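Local coordinates for methylmalonyl-CoA carboxyltransferase 12S subunit (PDB 1ON9) that transfers the carboxyl group of methylmalonyl-CoA to the biotin of the 1.3S subunit, forming propanoyl-CoA, as the hexameric core of transcarboxylase, at the interface of chains A and B and the interface of chains A and C. Numbering follows the deposited sequence. Chains: chain A/B/C, Methylmalonyl-CoA carboxyltransferase 12S subunit.

Contact 1: the interface of chains A and B. Residues chain A 148-149, 152, 156; chain B 422, 483, 485.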
loop_
_atom_site.group_PDB
_atom_site.type_symbol
_atom_site.label_atom_id
_atom_site.label_comp_id
_atom_site.label_asym_id
_atom_site.label_seq_id
_atom_site.Cartn_x
_atom_site.Cartn_y
_atom_site.Cartn_z
ATOM N N ILE A 148 -19.992 -37.497 7.709
ATOM C CA ILE A 148 -19.748 -36.075 7.525
ATOM C C ILE A 148 -18.292 -35.640 7.653
ATOM O O ILE A 148 -17.936 -34.559 7.194
ATOM C CB ILE A 148 -20.640 -35.244 8.464
ATOM C CG1 ILE A 148 -20.272 -35.498 9.923
ATOM C CG2 ILE A 148 -22.103 -35.611 8.226
ATOM C CD1 ILE A 148 -21.129 -34.710 10.891
ATOM N N ASP A 149 -17.449 -36.468 8.265
ATOM C CA ASP A 149 -16.023 -36.142 8.376
ATOM C C ASP A 149 -15.424 -36.180 6.967
ATOM O O ASP A 149 -14.564 -35.373 6.615
ATOM C CB ASP A 149 -15.289 -37.155 9.255
ATOM C CG ASP A 149 -15.752 -37.125 10.703
ATOM O OD1 ASP A 149 -15.907 -36.016 11.256
ATOM O OD2 ASP A 149 -15.944 -38.210 11.295
ATOM N N SER A 152 -16.723 -33.130 5.114
ATOM C CA SER A 152 -16.000 -31.942 5.563
ATOM C C SER A 152 -14.650 -31.836 4.858
ATOM O O SER A 152 -14.210 -30.746 4.499
ATOM C CB SER A 152 -15.798 -31.999 7.075
ATOM O OG SER A 152 -15.235 -30.792 7.548
ATOM N N LYS A 156 -13.098 -28.582 2.708
ATOM C CA LYS A 156 -11.809 -27.939 2.933
ATOM C C LYS A 156 -10.987 -27.963 1.659
ATOM O O LYS A 156 -10.280 -27.003 1.334
ATOM C CB LYS A 156 -11.037 -28.650 4.053
ATOM C CG LYS A 156 -11.662 -28.517 5.436
ATOM C CD LYS A 156 -10.909 -29.366 6.463
ATOM C CE LYS A 156 -11.318 -29.004 7.893
ATOM N NZ LYS A 156 -12.785 -29.168 8.116
ATOM N N ASP B 422 -16.736 -25.108 6.029
ATOM C CA ASP B 422 -15.500 -25.359 5.294
ATOM C C ASP B 422 -15.381 -24.428 4.096
ATOM O O ASP B 422 -14.290 -24.200 3.583
ATOM C CB ASP B 422 -15.443 -26.813 4.849
ATOM C CG ASP B 422 -15.506 -27.766 6.022
ATOM O OD1 ASP B 422 -14.644 -27.655 6.916
ATOM O OD2 ASP B 422 -16.417 -28.614 6.047
ATOM N N ARG B 483 -19.539 -32.577 15.667
ATOM C CA ARG B 483 -18.323 -32.432 14.875
ATOM C C ARG B 483 -17.927 -30.989 14.641
ATOM O O ARG B 483 -16.900 -30.711 14.024
ATOM C CB ARG B 483 -18.494 -33.153 13.531
ATOM C CG ARG B 483 -18.447 -34.668 13.653
ATOM C CD ARG B 483 -17.044 -35.131 14.035
ATOM N NE ARG B 483 -17.013 -36.483 14.593
ATOM C CZ ARG B 483 -17.457 -37.573 13.970
ATOM N NH1 ARG B 483 -17.979 -37.485 12.754
ATOM N NH2 ARG B 483 -17.366 -38.759 14.560
ATOM N N GLN B 485 -19.614 -28.975 12.859
ATOM C CA GLN B 485 -20.072 -28.529 11.551
ATOM C C GLN B 485 -21.195 -27.490 11.639
ATOM O O GLN B 485 -21.424 -26.746 10.695
ATOM C CB GLN B 485 -20.464 -29.725 10.690
ATOM C CG GLN B 485 -19.223 -30.470 10.237
ATOM C CD GLN B 485 -19.492 -31.405 9.096
ATOM O OE1 GLN B 485 -20.306 -31.111 8.220
ATOM N NE2 GLN B 485 -18.796 -32.537 9.081
HETATM O O HOH W 1 -16.028 -33.358 10.552
#
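A:Lys156 and A:Ser152 reach from one side of helix 148-164 to the carboxylate of B:Asp422, in a dimer contact of the carboxyltransferase family where this N-terminal-half helix meets C-terminal-half segments of the partner. Two charge pairs frame the patch. A:Lys156 NZ, the ammonium tip, binds B:Asp422 OD1 at 2.7 Å on its syn side but tilted from the carboxylate plane; its chain runs nearly straight and bends at the end (chi4 58°), turning NZ onto the acid. At the start of the helix, A:Asp149 OD2 forms a salt bridge with B:Arg483 NH1 at 2.6 Å. Here the carboxylate and guanidinium planes stand 42° apart and the N-H points away from the acid, making this an ion pair and not a paired-bond fork.

Hydrogen bonds fill the middle. The hydroxyl A:Ser152 OG donates a hydrogen bond to B:Asp422 OD2 at 2.9 Å, so the serine and the lysine grip the two carboxylate oxygens mainly one each, OG also reaching OD1 weakly. B:Gln485 extends its amide to A:Ile148, and NE2 meets the backbone O at 2.9 Å; the donor stands above the carbonyl plane, off the lone pairs. A water joins NE2 of the same amide to A:Asp149 OD1.

Apolar contact is modest: A:Ile148 CD1 lies 3.9 Å from B:Arg483 CG, and the isoleucine CB comes near the B:Gln485 amide. The two-fold repeats every contact with the chains exchanged.

Contact 2: the interface of chains A and C. Residues chain A 505-506; chain C 89, 96-98, 129, 131.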
loop_
_atom_site.group_PDB
_atom_site.type_symbol
_atom_site.label_atom_id
_atom_site.label_comp_id
_atom_site.label_asym_id
_atom_site.label_seq_id
_atom_site.Cartn_x
_atom_site.Cartn_y
_atom_site.Cartn_z
ATOM N N MET A 505 7.717 -5.668 -27.174
ATOM C CA MET A 505 7.496 -4.327 -26.631
ATOM C C MET A 505 6.532 -4.322 -25.472
ATOM O O MET A 505 6.684 -3.530 -24.552
ATOM C CB MET A 505 6.974 -3.344 -27.670
ATOM C CG MET A 505 6.606 -1.976 -27.026
ATOM S SD MET A 505 7.866 -1.236 -25.862
ATOM C CE MET A 505 8.817 -0.208 -27.046
ATOM N N TYR A 506 5.541 -5.201 -25.504
ATOM C CA TYR A 506 4.587 -5.224 -24.413
ATOM C C TYR A 506 5.006 -6.129 -23.257
ATOM O O TYR A 506 4.256 -6.333 -22.314
ATOM C CB TYR A 506 3.190 -5.555 -24.967
ATOM C CG TYR A 506 2.612 -4.347 -25.676
ATOM C CD1 TYR A 506 2.091 -3.265 -24.944
ATOM C CD2 TYR A 506 2.690 -4.223 -27.063
ATOM C CE1 TYR A 506 1.676 -2.092 -25.585
ATOM C CE2 TYR A 506 2.285 -3.058 -27.715
ATOM C CZ TYR A 506 1.783 -1.996 -26.975
ATOM O OH TYR A 506 1.423 -0.829 -27.624
ATOM N N ARG C 89 7.191 2.390 -32.444
ATOM C CA ARG C 89 8.216 2.055 -31.487
ATOM C C ARG C 89 9.453 1.571 -32.209
ATOM O O ARG C 89 9.392 1.149 -33.361
ATOM C CB ARG C 89 7.707 0.992 -30.516
ATOM C CG ARG C 89 6.938 -0.114 -31.143
ATOM C CD ARG C 89 6.290 -0.966 -30.054
ATOM N NE ARG C 89 5.312 -1.897 -30.599
ATOM C CZ ARG C 89 5.617 -2.941 -31.358
ATOM N NH1 ARG C 89 6.882 -3.199 -31.656
ATOM N NH2 ARG C 89 4.652 -3.707 -31.848
ATOM N N PRO C 96 14.049 -0.206 -25.781
ATOM C CA PRO C 96 12.760 0.077 -26.421
ATOM C C PRO C 96 12.359 1.518 -26.158
ATOM O O PRO C 96 12.523 2.010 -25.043
ATOM C CB PRO C 96 11.803 -0.896 -25.731
ATOM C CG PRO C 96 12.715 -2.035 -25.279
ATOM C CD PRO C 96 13.923 -1.280 -24.780
ATOM N N VAL C 97 11.863 2.203 -27.186
ATOM C CA VAL C 97 11.400 3.578 -27.029
ATOM C C VAL C 97 10.196 3.766 -27.938
ATOM O O VAL C 97 9.972 2.963 -28.853
ATOM C CB VAL C 97 12.452 4.641 -27.448
ATOM C CG1 VAL C 97 13.755 4.458 -26.665
ATOM C CG2 VAL C 97 12.714 4.566 -28.954
ATOM N N HIS C 98 9.402 4.798 -27.666
ATOM C CA HIS C 98 8.269 5.105 -28.537
ATOM C C HIS C 98 8.612 6.446 -29.127
ATOM O O HIS C 98 9.276 7.259 -28.488
ATOM C CB HIS C 98 6.951 5.167 -27.781
ATOM C CG HIS C 98 6.422 3.819 -27.432
ATOM N ND1 HIS C 98 6.919 3.078 -26.381
ATOM C CD2 HIS C 98 5.484 3.046 -28.029
ATOM C CE1 HIS C 98 6.305 1.909 -26.344
ATOM N NE2 HIS C 98 5.431 1.864 -27.333
ATOM N N THR C 129 4.095 0.828 -21.212
ATOM C CA THR C 129 5.233 -0.078 -21.237
ATOM C C THR C 129 6.446 0.470 -20.497
ATOM O O THR C 129 7.467 -0.200 -20.398
ATOM C CB THR C 129 5.650 -0.390 -22.676
ATOM O OG1 THR C 129 5.952 0.836 -23.348
ATOM C CG2 THR C 129 4.519 -1.116 -23.413
ATOM N N THR C 131 8.471 3.136 -21.288
ATOM C CA THR C 131 9.622 3.427 -22.139
ATOM C C THR C 131 9.686 4.903 -22.441
ATOM O O THR C 131 8.684 5.613 -22.347
ATOM C CB THR C 131 9.554 2.720 -23.506
ATOM O OG1 THR C 131 8.581 3.377 -24.323
ATOM C CG2 THR C 131 9.185 1.264 -23.353
HETATM O O HOH W 2 3.874 -0.052 -28.368
#
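The backbone of A:Met505 is helical (phi/psi -70°/-34°) at the last turn of helix 495-505, and its side chain enters a pocket on chain C lined by extended C:Arg89, C:Pro96 and C:His98, with C:Thr129 at the end of helix 113-129. CG of the methionine stands opposite the main-chain N (chi1 174°); bends at chi2 and chi3 then lead the thioether inward. The terminal methyl CE presses tightly on C:Pro96 CB at 3.3 Å and sits above one face of the C:His98 imidazole, beyond its rim, 3.4 Å from CE1, while SD passes 3.8 Å from C:Thr131 CG2. Higher up the chain, CB and CG run alongside the aliphatic part of C:Arg89, in the opposite direction, though that arginine is poorly ordered. With an alanine in place of A:Met505, the thioether and its methyl would be gone, which would probably leave a gap between C:Pro96 and C:His98 and a weaker hold between the subunits.

C:His98 is fixed from both ends: ND1 shares a hydrogen bond with C:Thr131 OG1 (2.7 Å), and NE2 binds a water at 2.7 Å that also meets the phenol A:Tyr506 OH, linking the chains. The methyl C:Thr129 CG2 lies above one face of the tyrosine ring, toward its rim, 3.6 Å from A:Tyr506 CD1. The site thus sits where a C-terminal helix of one subunit, continuing into 3-10 helix 506-508, docks on neighbouring strands 85-92 and 95-102 of another.

Contact 1 and contact 2 lie about 53 Å apart between the centres of their C-alpha atoms and share no residue; chain A takes part in both through different elements. In contact 1 it offers helix 148-164 from its N-terminal half, in contact 2 the end of helix 495-505 near its C terminus. The patch of contact 1 is mostly polar and charged and belongs to a two-fold interface; that of contact 2 is mainly apolar and its interface is not an exact two-fold. Joining different neighbours at separate surfaces is consistent with one subunit type building the homohexamer that forms the transcarboxylase core.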